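Local coordinates for SsDNA-binding protein essential for mitochondrial genome maintenance (Saccharomyces cerevisiae, PDB 6CQO), which binds single-stranded DNA preferentially and cooperatively, takes part in mitochondrial DNA replication and stimulates the PIF1 helicase, at residues F3-I8 and E71-N76; G10-E15 and E60-G65; N43-T48 and T88-V93. All coordinates share one frame; numbering follows the deposited sequence.

All three contacts belong to one OB-fold domain, and each is partly buried. The centre of contact 3 lies about 7 Å from the centre of the chain, those of contacts 1 and 2 about 10 Å, the two on opposite sides. Contacts 1 and 2 share strand 3-20 but differ in chemistry: regular antiparallel pairing in contact 1, one backbone bond and a lysine chain draped over peptide groups in contact 2. Contact 3 is a parallel pairing that combines an apolar cluster with a bridging water. It adjoins contact 1 through strands 67-77 and 89-99, with D73 N 3.0 Å from V93 O, and both contacts touch the second subunit.

Contact 1: residues F3-I8 and E71-N76; sequences FSKMSI and EADAAN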
loop_
_atom_site.group_PDB
_atom_site.type_symbol
_atom_site.label_atom_id
_atom_site.label_comp_id
_atom_site.label_asym_id
_atom_site.label_seq_id
_atom_site.Cartn_x
_atom_site.Cartn_y
_atom_site.Cartn_z
ATOM N N PHE A 3 6.615 9.103 -3.824
ATOM C CA PHE A 3 5.484 8.829 -2.949
ATOM C C PHE A 3 5.068 7.376 -3.110
ATOM O O PHE A 3 5.454 6.699 -4.066
ATOM C CB PHE A 3 4.298 9.758 -3.243
ATOM C CG PHE A 3 3.581 9.443 -4.525
ATOM C CD1 PHE A 3 4.040 9.943 -5.730
ATOM C CD2 PHE A 3 2.443 8.652 -4.523
ATOM C CE1 PHE A 3 3.383 9.658 -6.910
ATOM C CE2 PHE A 3 1.783 8.362 -5.702
ATOM C CZ PHE A 3 2.253 8.866 -6.896
ATOM N N SER A 4 4.265 6.913 -2.156
ATOM C CA SER A 4 3.673 5.578 -2.199
ATOM C C SER A 4 2.294 5.672 -1.565
ATOM O O SER A 4 2.176 5.797 -0.343
ATOM C CB SER A 4 4.547 4.553 -1.475
ATOM O OG SER A 4 4.761 4.925 -0.124
ATOM N N LYS A 5 1.256 5.624 -2.396
ATOM C CA LYS A 5 -0.120 5.758 -1.951
ATOM C C LYS A 5 -0.892 4.494 -2.301
ATOM O O LYS A 5 -0.550 3.784 -3.252
ATOM C CB LYS A 5 -0.781 6.986 -2.594
ATOM C CG LYS A 5 -1.970 7.538 -1.832
ATOM C CD LYS A 5 -2.401 8.882 -2.395
ATOM C CE LYS A 5 -3.495 9.510 -1.548
ATOM N NZ LYS A 5 -3.880 10.857 -2.049
HETATM N N MSE A 6 -1.932 4.211 -1.523
HETATM C CA MSE A 6 -2.733 3.015 -1.754
HETATM C C MSE A 6 -4.231 3.269 -1.608
HETATM O O MSE A 6 -4.676 3.910 -0.656
HETATM C CB MSE A 6 -2.308 1.896 -0.799
HETATM C CG MSE A 6 -3.139 0.628 -0.938
HETATM SE SE MSE A 6 -2.467 -0.866 0.114
HETATM C CE MSE A 6 -0.662 -0.938 -0.595
ATOM N N SER A 7 -5.000 2.762 -2.569
ATOM C CA SER A 7 -6.454 2.771 -2.508
ATOM C C SER A 7 -6.936 1.385 -2.101
ATOM O O SER A 7 -6.469 0.379 -2.644
ATOM C CB SER A 7 -7.059 3.173 -3.855
ATOM O OG SER A 7 -6.675 4.488 -4.218
ATOM N N ILE A 8 -7.863 1.335 -1.146
ATOM C CA ILE A 8 -8.346 0.081 -0.580
ATOM C C ILE A 8 -9.867 0.104 -0.550
ATOM O O ILE A 8 -10.468 1.075 -0.078
ATOM C CB ILE A 8 -7.788 -0.161 0.837
ATOM C CG1 ILE A 8 -6.267 -0.315 0.804
ATOM C CG2 ILE A 8 -8.430 -1.389 1.462
ATOM C CD1 ILE A 8 -5.650 -0.548 2.167
ATOM N N GLU A 71 -8.297 5.776 0.898
ATOM C CA GLU A 71 -7.050 6.205 0.282
ATOM C C GLU A 71 -6.051 6.515 1.387
ATOM O O GLU A 71 -6.366 7.264 2.319
ATOM C CB GLU A 71 -7.269 7.433 -0.605
ATOM C CG GLU A 71 -8.148 7.175 -1.821
ATOM C CD GLU A 71 -8.587 8.455 -2.508
ATOM O OE1 GLU A 71 -8.809 9.463 -1.806
ATOM O OE2 GLU A 71 -8.707 8.453 -3.752
ATOM N N ALA A 72 -4.855 5.937 1.292
ATOM C CA ALA A 72 -3.875 6.044 2.363
ATOM C C ALA A 72 -2.472 6.181 1.794
ATOM O O ALA A 72 -2.147 5.581 0.767
ATOM C CB ALA A 72 -3.938 4.826 3.294
ATOM N N ASP A 73 -1.646 6.974 2.472
ATOM C CA ASP A 73 -0.231 7.067 2.138
ATOM C C ASP A 73 0.518 5.902 2.775
ATOM O O ASP A 73 0.398 5.658 3.980
ATOM C CB ASP A 73 0.352 8.398 2.612
ATOM C CG ASP A 73 -0.087 9.568 1.753
ATOM O OD1 ASP A 73 -0.373 9.356 0.555
ATOM O OD2 ASP A 73 -0.140 10.702 2.271
ATOM N N ALA A 74 1.291 5.185 1.965
ATOM C CA ALA A 74 1.967 3.974 2.399
ATOM C C ALA A 74 3.422 4.264 2.744
ATOM O O ALA A 74 4.108 4.999 2.027
ATOM C CB ALA A 74 1.892 2.895 1.318
ATOM N N ALA A 75 3.881 3.676 3.846
ATOM C CA ALA A 75 5.269 3.761 4.276
ATOM C C ALA A 75 5.735 2.378 4.699
ATOM O O ALA A 75 4.967 1.611 5.288
ATOM C CB ALA A 75 5.439 4.755 5.431
ATOM N N ASN A 76 6.992 2.059 4.398
ATOM C CA ASN A 76 7.566 0.747 4.690
ATOM C C ASN A 76 8.782 0.952 5.590
ATOM O O ASN A 76 9.850 1.355 5.120
ATOM C CB ASN A 76 7.936 0.016 3.402
ATOM C CG ASN A 76 7.445 -1.418 3.384
ATOM O OD1 ASN A 76 6.584 -1.802 4.175
ATOM N ND2 ASN A 76 7.986 -2.218 2.474
#
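K5 and D73 face each other as a non-hydrogen-bonded antiparallel pair where strand 3-20 meets strand 67-77, the first-to-fourth strand pairing that closes the sheet of an OB fold. The K5 chain, with CG anti to its own N (chi1 -157°) and extended beyond, crosses D73 obliquely. It offers methylenes to the carboxylate: CG is 3.4 Å from OD1 of D73. The ammonium group makes no salt bridge here, NZ standing 4.6 Å from OD1 of D73, though the negative charges of D73 and E71 probably still attract it. Cut back to an alanine, K5 would be likely to leave that carboxylate without its methylene lining and its nearby positive charge. Further along the same face, E71 packs CG against OG of S7 at 3.9 Å, while the D73 side chain also touches K95. A74 stands beyond the K5-D73 pair; its methyl lies 3.4 Å from O of S4, the same oxygen that accepts a hydrogen bond from N of A74. OG of S4 is hydrogen-bonded to OH of Y45 of the second subunit. That subunit also lays a strand antiparallel along 3-8, so the sheet runs on through the dimer interface. On the other face, selenomethionine M6 shares its side of the sheet with A72, and its end leads away, to Y45 of the same chain. Their backbones, M6 and A72, form a hydrogen-bonded pair: N of M6 reaches O of A72 at 2.7 Å, nearly in line with the C=O (169°), and N of A72 returns to O of M6 at 2.8 Å.

Contact 2: residues G10-E15 and E60-G65; sequences GRIGSE and EYVRKG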
loop_
_atom_site.group_PDB
_atom_site.type_symbol
_atom_site.label_atom_id
_atom_site.label_comp_id
_atom_site.label_asym_id
_atom_site.label_seq_id
_atom_site.Cartn_x
_atom_site.Cartn_y
_atom_site.Cartn_z
ATOM N N GLY A 10 -12.894 -2.510 0.875
ATOM C CA GLY A 10 -13.120 -3.719 1.638
ATOM C C GLY A 10 -14.001 -3.442 2.835
ATOM O O GLY A 10 -14.565 -2.356 2.979
ATOM N N ARG A 11 -14.107 -4.448 3.696
ATOM C CA ARG A 11 -14.933 -4.377 4.891
ATOM C C ARG A 11 -14.070 -4.084 6.111
ATOM O O ARG A 11 -12.975 -4.635 6.258
ATOM C CB ARG A 11 -15.703 -5.684 5.097
ATOM C CG ARG A 11 -14.833 -6.931 5.027
ATOM C CD ARG A 11 -15.651 -8.201 5.207
ATOM N NE ARG A 11 -14.855 -9.404 4.964
ATOM C CZ ARG A 11 -14.219 -10.087 5.910
ATOM N NH1 ARG A 11 -14.280 -9.692 7.176
ATOM N NH2 ARG A 11 -13.519 -11.168 5.592
ATOM N N ILE A 12 -14.566 -3.207 6.981
ATOM C CA ILE A 12 -13.888 -2.929 8.244
ATOM C C ILE A 12 -14.062 -4.150 9.142
ATOM O O ILE A 12 -15.172 -4.447 9.594
ATOM C CB ILE A 12 -14.431 -1.660 8.910
ATOM C CG1 ILE A 12 -14.111 -0.436 8.052
ATOM C CG2 ILE A 12 -13.853 -1.504 10.310
ATOM C CD1 ILE A 12 -14.451 0.878 8.711
ATOM N N GLY A 13 -12.968 -4.865 9.400
ATOM C CA GLY A 13 -13.046 -6.117 10.127
ATOM C C GLY A 13 -12.584 -6.047 11.568
ATOM O O GLY A 13 -12.161 -7.058 12.136
ATOM N N SER A 14 -12.664 -4.866 12.174
ATOM C CA SER A 14 -12.260 -4.694 13.564
ATOM C C SER A 14 -12.972 -3.472 14.128
ATOM O O SER A 14 -13.751 -2.807 13.440
ATOM C CB SER A 14 -10.740 -4.554 13.687
ATOM O OG SER A 14 -10.300 -3.307 13.178
ATOM N N GLU A 15 -12.695 -3.184 15.395
ATOM C CA GLU A 15 -13.231 -2.014 16.068
ATOM C C GLU A 15 -12.301 -0.819 15.876
ATOM O O GLU A 15 -11.171 -0.944 15.398
ATOM C CB GLU A 15 -13.429 -2.298 17.558
ATOM C CG GLU A 15 -14.389 -3.437 17.868
ATOM C CD GLU A 15 -15.838 -2.992 17.903
ATOM O OE1 GLU A 15 -16.301 -2.370 16.924
ATOM O OE2 GLU A 15 -16.514 -3.256 18.919
ATOM N N GLU A 60 -18.095 7.889 15.266
ATOM C CA GLU A 60 -19.492 8.258 15.456
ATOM C C GLU A 60 -20.435 7.459 14.562
ATOM O O GLU A 60 -21.382 6.839 15.056
ATOM C CB GLU A 60 -19.683 9.756 15.199
ATOM C CG GLU A 60 -19.138 10.660 16.288
ATOM C CD GLU A 60 -19.232 12.127 15.918
ATOM O OE1 GLU A 60 -18.176 12.781 15.794
ATOM O OE2 GLU A 60 -20.365 12.621 15.734
ATOM N N TYR A 61 -20.190 7.458 13.253
ATOM C CA TYR A 61 -21.156 6.950 12.289
ATOM C C TYR A 61 -20.800 5.596 11.697
ATOM O O TYR A 61 -21.706 4.849 11.323
ATOM C CB TYR A 61 -21.337 7.954 11.143
ATOM C CG TYR A 61 -21.792 9.324 11.594
ATOM C CD1 TYR A 61 -22.533 9.484 12.758
ATOM C CD2 TYR A 61 -21.476 10.459 10.857
ATOM C CE1 TYR A 61 -22.947 10.734 13.175
ATOM C CE2 TYR A 61 -21.889 11.715 11.267
ATOM C CZ TYR A 61 -22.623 11.845 12.427
ATOM O OH TYR A 61 -23.036 13.090 12.841
ATOM N N VAL A 62 -19.521 5.257 11.599
ATOM C CA VAL A 62 -19.098 4.018 10.956
ATOM C C VAL A 62 -19.123 2.890 11.976
ATOM O O VAL A 62 -18.609 3.033 13.092
ATOM C CB VAL A 62 -17.699 4.171 10.335
ATOM C CG1 VAL A 62 -17.324 2.912 9.574
ATOM C CG2 VAL A 62 -17.658 5.382 9.418
ATOM N N ARG A 63 -19.720 1.765 11.594
ATOM C CA ARG A 63 -19.796 0.577 12.431
ATOM C C ARG A 63 -18.914 -0.523 11.855
ATOM O O ARG A 63 -18.444 -0.448 10.717
ATOM C CB ARG A 63 -21.242 0.082 12.550
ATOM C CG ARG A 63 -22.281 1.188 12.617
ATOM C CD ARG A 63 -23.674 0.614 12.803
ATOM N NE ARG A 63 -24.714 1.585 12.476
ATOM C CZ ARG A 63 -25.317 1.660 11.294
ATOM N NH1 ARG A 63 -24.985 0.819 10.323
ATOM N NH2 ARG A 63 -26.253 2.575 11.082
ATOM N N LYS A 64 -18.696 -1.560 12.662
ATOM C CA LYS A 64 -17.904 -2.698 12.214
ATOM C C LYS A 64 -18.609 -3.413 11.068
ATOM O O LYS A 64 -19.837 -3.541 11.052
ATOM C CB LYS A 64 -17.658 -3.665 13.376
ATOM C CG LYS A 64 -16.766 -4.848 13.029
ATOM C CD LYS A 64 -16.521 -5.729 14.245
ATOM C CE LYS A 64 -15.613 -6.902 13.906
ATOM N NZ LYS A 64 -15.333 -7.748 15.101
ATOM N N GLY A 65 -17.824 -3.876 10.100
ATOM C CA GLY A 65 -18.364 -4.514 8.920
ATOM C C GLY A 65 -18.768 -3.569 7.812
ATOM O O GLY A 65 -19.468 -3.992 6.884
#
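The G13-S14 peptide is a flat group with contacts on both sides of its plane: over one face stands CE of K64, 3.9 Å from C of G13, and from the opposite side CH2 of W44 comes in at a tilt to O of G13. The carbonyl of I12 is used differently. N of G65 lies in its plane and donates the one hydrogen bond that joins the two segments (2.8 Å, C=O...N angle 152°), whereas CG of K64 sits well off that plane, 3.8 Å from O of I12. The E15 carboxylate has CB of K64 off its plane, 4.0 Å from OE1.

K64 thus carries much of the contact with its aliphatic part. CG is anti to the backbone N (chi1 -176°) and the chain stays extended, which lays it along the backbone of 12-15; CG also comes within 3.7 Å of O of S14. The opposite charges of K64 and E15 do not meet, NZ remaining 5.8 Å from OE1. G65 has a positive phi (85°), a backbone shape in which a CB would press against the carbonyl oxygen of K64. On the buried side, CD1 of I12 meets CG1 of V62 at 3.6 Å, the two side chains crossing at about a right angle.

Helix 52-61 lies between the third and fourth strands, as is usual in an OB fold, and the contact ties residues 62-65, which lead from it towards strand 67-77, to strand 3-20 where that strand is interrupted. Backbone bonds of I12 with A66 and G10 with V68 continue the pairing with strand 67-77. Strand 26-34 lines the other edge of 10-15, bonding A33 to R11 and S31 to G13, with Y30 packed against I12.

Contact 3: residues N43-T48 and T88-V93; sequences NWYNIT and TTLSLV
L92 turns CG away from its own carbonyl carbon (chi1 -57°) and runs on extended, while Y45 turns its ring likewise beside its backbone N (chi1 -61°); together these torsions bring CD1 of L92 to 3.6 Å from CB of Y45. This is the pairing of strands 43-49 and 89-99, the parallel third-to-fifth strand contact of the OB fold. CD1 of L92 also meets CD1 of I47 at 3.8 Å, and CD2 of L90 lies at the edge of the Y45 ring, near its plane. I8 of strand 3-20 packs on Y45, I47 and L92, giving this apolar cluster a cover from the first strand. OH of Y45 is hydrogen-bonded to OG of S4 of the second subunit.

The backbones converge toward T48 and V93. N of T48 donates to O of L92 at 2.8 Å with a nearly straight N-H...O angle of 171°, although N is tilted from the carbonyl plane. CA of V93 makes a CH...O contact with O of T48 at 3.2 Å. Towards N46 and L92 the strands diverge, and a water bridges them: it accepts from N of L92 at 2.7 Å, donates to O of N46 at 2.9 Å, and hydrogen-bonds OG1 of T48 at 2.8 Å.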
loop_
_atom_site.group_PDB
_atom_site.type_symbol
_atom_site.label_atom_id
_atom_site.label_comp_id
_atom_site.label_asym_id
_atom_site.label_seq_id
_atom_site.Cartn_x
_atom_site.Cartn_y
_atom_site.Cartn_z
ATOM N N ASN A 43 -7.158 -10.227 1.945
ATOM C CA ASN A 43 -6.110 -9.332 2.413
ATOM C C ASN A 43 -6.588 -8.518 3.609
ATOM O O ASN A 43 -7.760 -8.143 3.700
ATOM C CB ASN A 43 -5.661 -8.392 1.291
ATOM C CG ASN A 43 -5.110 -9.138 0.091
ATOM O OD1 ASN A 43 -4.352 -10.097 0.236
ATOM N ND2 ASN A 43 -5.494 -8.705 -1.104
ATOM N N TRP A 44 -5.663 -8.249 4.529
ATOM C CA TRP A 44 -5.929 -7.438 5.709
ATOM C C TRP A 44 -4.916 -6.307 5.782
ATOM O O TRP A 44 -3.724 -6.515 5.539
ATOM C CB TRP A 44 -5.870 -8.270 6.997
ATOM C CG TRP A 44 -7.081 -9.121 7.235
ATOM C CD1 TRP A 44 -7.406 -10.284 6.598
ATOM C CD2 TRP A 44 -8.122 -8.882 8.190
ATOM N NE1 TRP A 44 -8.590 -10.780 7.092
ATOM C CE2 TRP A 44 -9.050 -9.936 8.070
ATOM C CE3 TRP A 44 -8.363 -7.876 9.131
ATOM C CZ2 TRP A 44 -10.198 -10.014 8.857
ATOM C CZ3 TRP A 44 -9.503 -7.955 9.910
ATOM C CH2 TRP A 44 -10.405 -9.016 9.768
ATOM N N TYR A 45 -5.393 -5.112 6.123
ATOM C CA TYR A 45 -4.547 -3.929 6.209
ATOM C C TYR A 45 -4.869 -3.165 7.484
ATOM O O TYR A 45 -6.041 -2.929 7.790
ATOM C CB TYR A 45 -4.739 -3.024 4.987
ATOM C CG TYR A 45 -4.377 -3.680 3.672
ATOM C CD1 TYR A 45 -3.059 -3.731 3.240
ATOM C CD2 TYR A 45 -5.353 -4.249 2.865
ATOM C CE1 TYR A 45 -2.723 -4.328 2.040
ATOM C CE2 TYR A 45 -5.027 -4.851 1.663
ATOM C CZ TYR A 45 -3.709 -4.887 1.257
ATOM O OH TYR A 45 -3.378 -5.485 0.064
ATOM N N ASN A 46 -3.828 -2.786 8.221
ATOM C CA ASN A 46 -3.980 -1.996 9.437
ATOM C C ASN A 46 -3.903 -0.517 9.079
ATOM O O ASN A 46 -2.860 -0.038 8.618
ATOM C CB ASN A 46 -2.907 -2.363 10.460
ATOM C CG ASN A 46 -3.047 -3.784 10.965
ATOM O OD1 ASN A 46 -4.144 -4.231 11.298
ATOM N ND2 ASN A 46 -1.932 -4.507 11.017
ATOM N N ILE A 47 -5.000 0.199 9.291
ATOM C CA ILE A 47 -5.118 1.598 8.895
ATOM C C ILE A 47 -4.858 2.482 10.105
ATOM O O ILE A 47 -5.303 2.181 11.220
ATOM C CB ILE A 47 -6.506 1.881 8.288
ATOM C CG1 ILE A 47 -6.821 0.858 7.195
ATOM C CG2 ILE A 47 -6.572 3.293 7.729
ATOM C CD1 ILE A 47 -5.843 0.876 6.041
ATOM N N THR A 48 -4.128 3.573 9.887
ATOM C CA THR A 48 -3.885 4.583 10.905
ATOM C C THR A 48 -4.518 5.893 10.460
ATOM O O THR A 48 -4.409 6.277 9.291
ATOM C CB THR A 48 -2.383 4.779 11.151
ATOM O OG1 THR A 48 -1.762 3.504 11.361
ATOM C CG2 THR A 48 -2.153 5.651 12.375
ATOM N N THR A 88 10.303 -5.685 7.674
ATOM C CA THR A 88 9.591 -4.506 7.205
ATOM C C THR A 88 8.170 -4.496 7.753
ATOM O O THR A 88 7.522 -5.543 7.849
ATOM C CB THR A 88 9.553 -4.453 5.673
ATOM O OG1 THR A 88 9.523 -5.785 5.147
ATOM C CG2 THR A 88 10.772 -3.721 5.130
ATOM N N THR A 89 7.693 -3.305 8.109
ATOM C CA THR A 89 6.340 -3.100 8.608
ATOM C C THR A 89 5.642 -2.063 7.742
ATOM O O THR A 89 6.167 -0.962 7.541
ATOM C CB THR A 89 6.344 -2.647 10.071
ATOM O OG1 THR A 89 6.741 -3.737 10.915
ATOM C CG2 THR A 89 4.958 -2.165 10.485
ATOM N N LEU A 90 4.466 -2.414 7.234
ATOM C CA LEU A 90 3.706 -1.507 6.386
ATOM C C LEU A 90 2.876 -0.549 7.232
ATOM O O LEU A 90 2.236 -0.952 8.207
ATOM C CB LEU A 90 2.801 -2.298 5.443
ATOM C CG LEU A 90 1.870 -1.506 4.526
ATOM C CD1 LEU A 90 2.654 -0.661 3.533
ATOM C CD2 LEU A 90 0.927 -2.455 3.805
ATOM N N SER A 91 2.890 0.725 6.850
ATOM C CA SER A 91 2.119 1.764 7.520
ATOM C C SER A 91 1.192 2.423 6.512
ATOM O O SER A 91 1.631 2.829 5.431
ATOM C CB SER A 91 3.034 2.812 8.157
ATOM O OG SER A 91 2.279 3.850 8.755
ATOM N N LEU A 92 -0.088 2.532 6.872
ATOM C CA LEU A 92 -1.117 3.101 6.000
ATOM C C LEU A 92 -1.827 4.215 6.763
ATOM O O LEU A 92 -2.786 3.966 7.497
ATOM C CB LEU A 92 -2.091 2.021 5.537
ATOM C CG LEU A 92 -1.466 0.831 4.812
ATOM C CD1 LEU A 92 -2.529 -0.181 4.431
ATOM C CD2 LEU A 92 -0.702 1.298 3.585
ATOM N N VAL A 93 -1.351 5.444 6.587
ATOM C CA VAL A 93 -1.982 6.607 7.203
ATOM C C VAL A 93 -3.132 7.058 6.313
ATOM O O VAL A 93 -2.925 7.425 5.152
ATOM C CB VAL A 93 -0.969 7.741 7.418
ATOM C CG1 VAL A 93 -1.664 8.974 7.973
ATOM C CG2 VAL A 93 0.144 7.285 8.351
HETATM O O HOH W 1 -0.678 1.761 9.416
#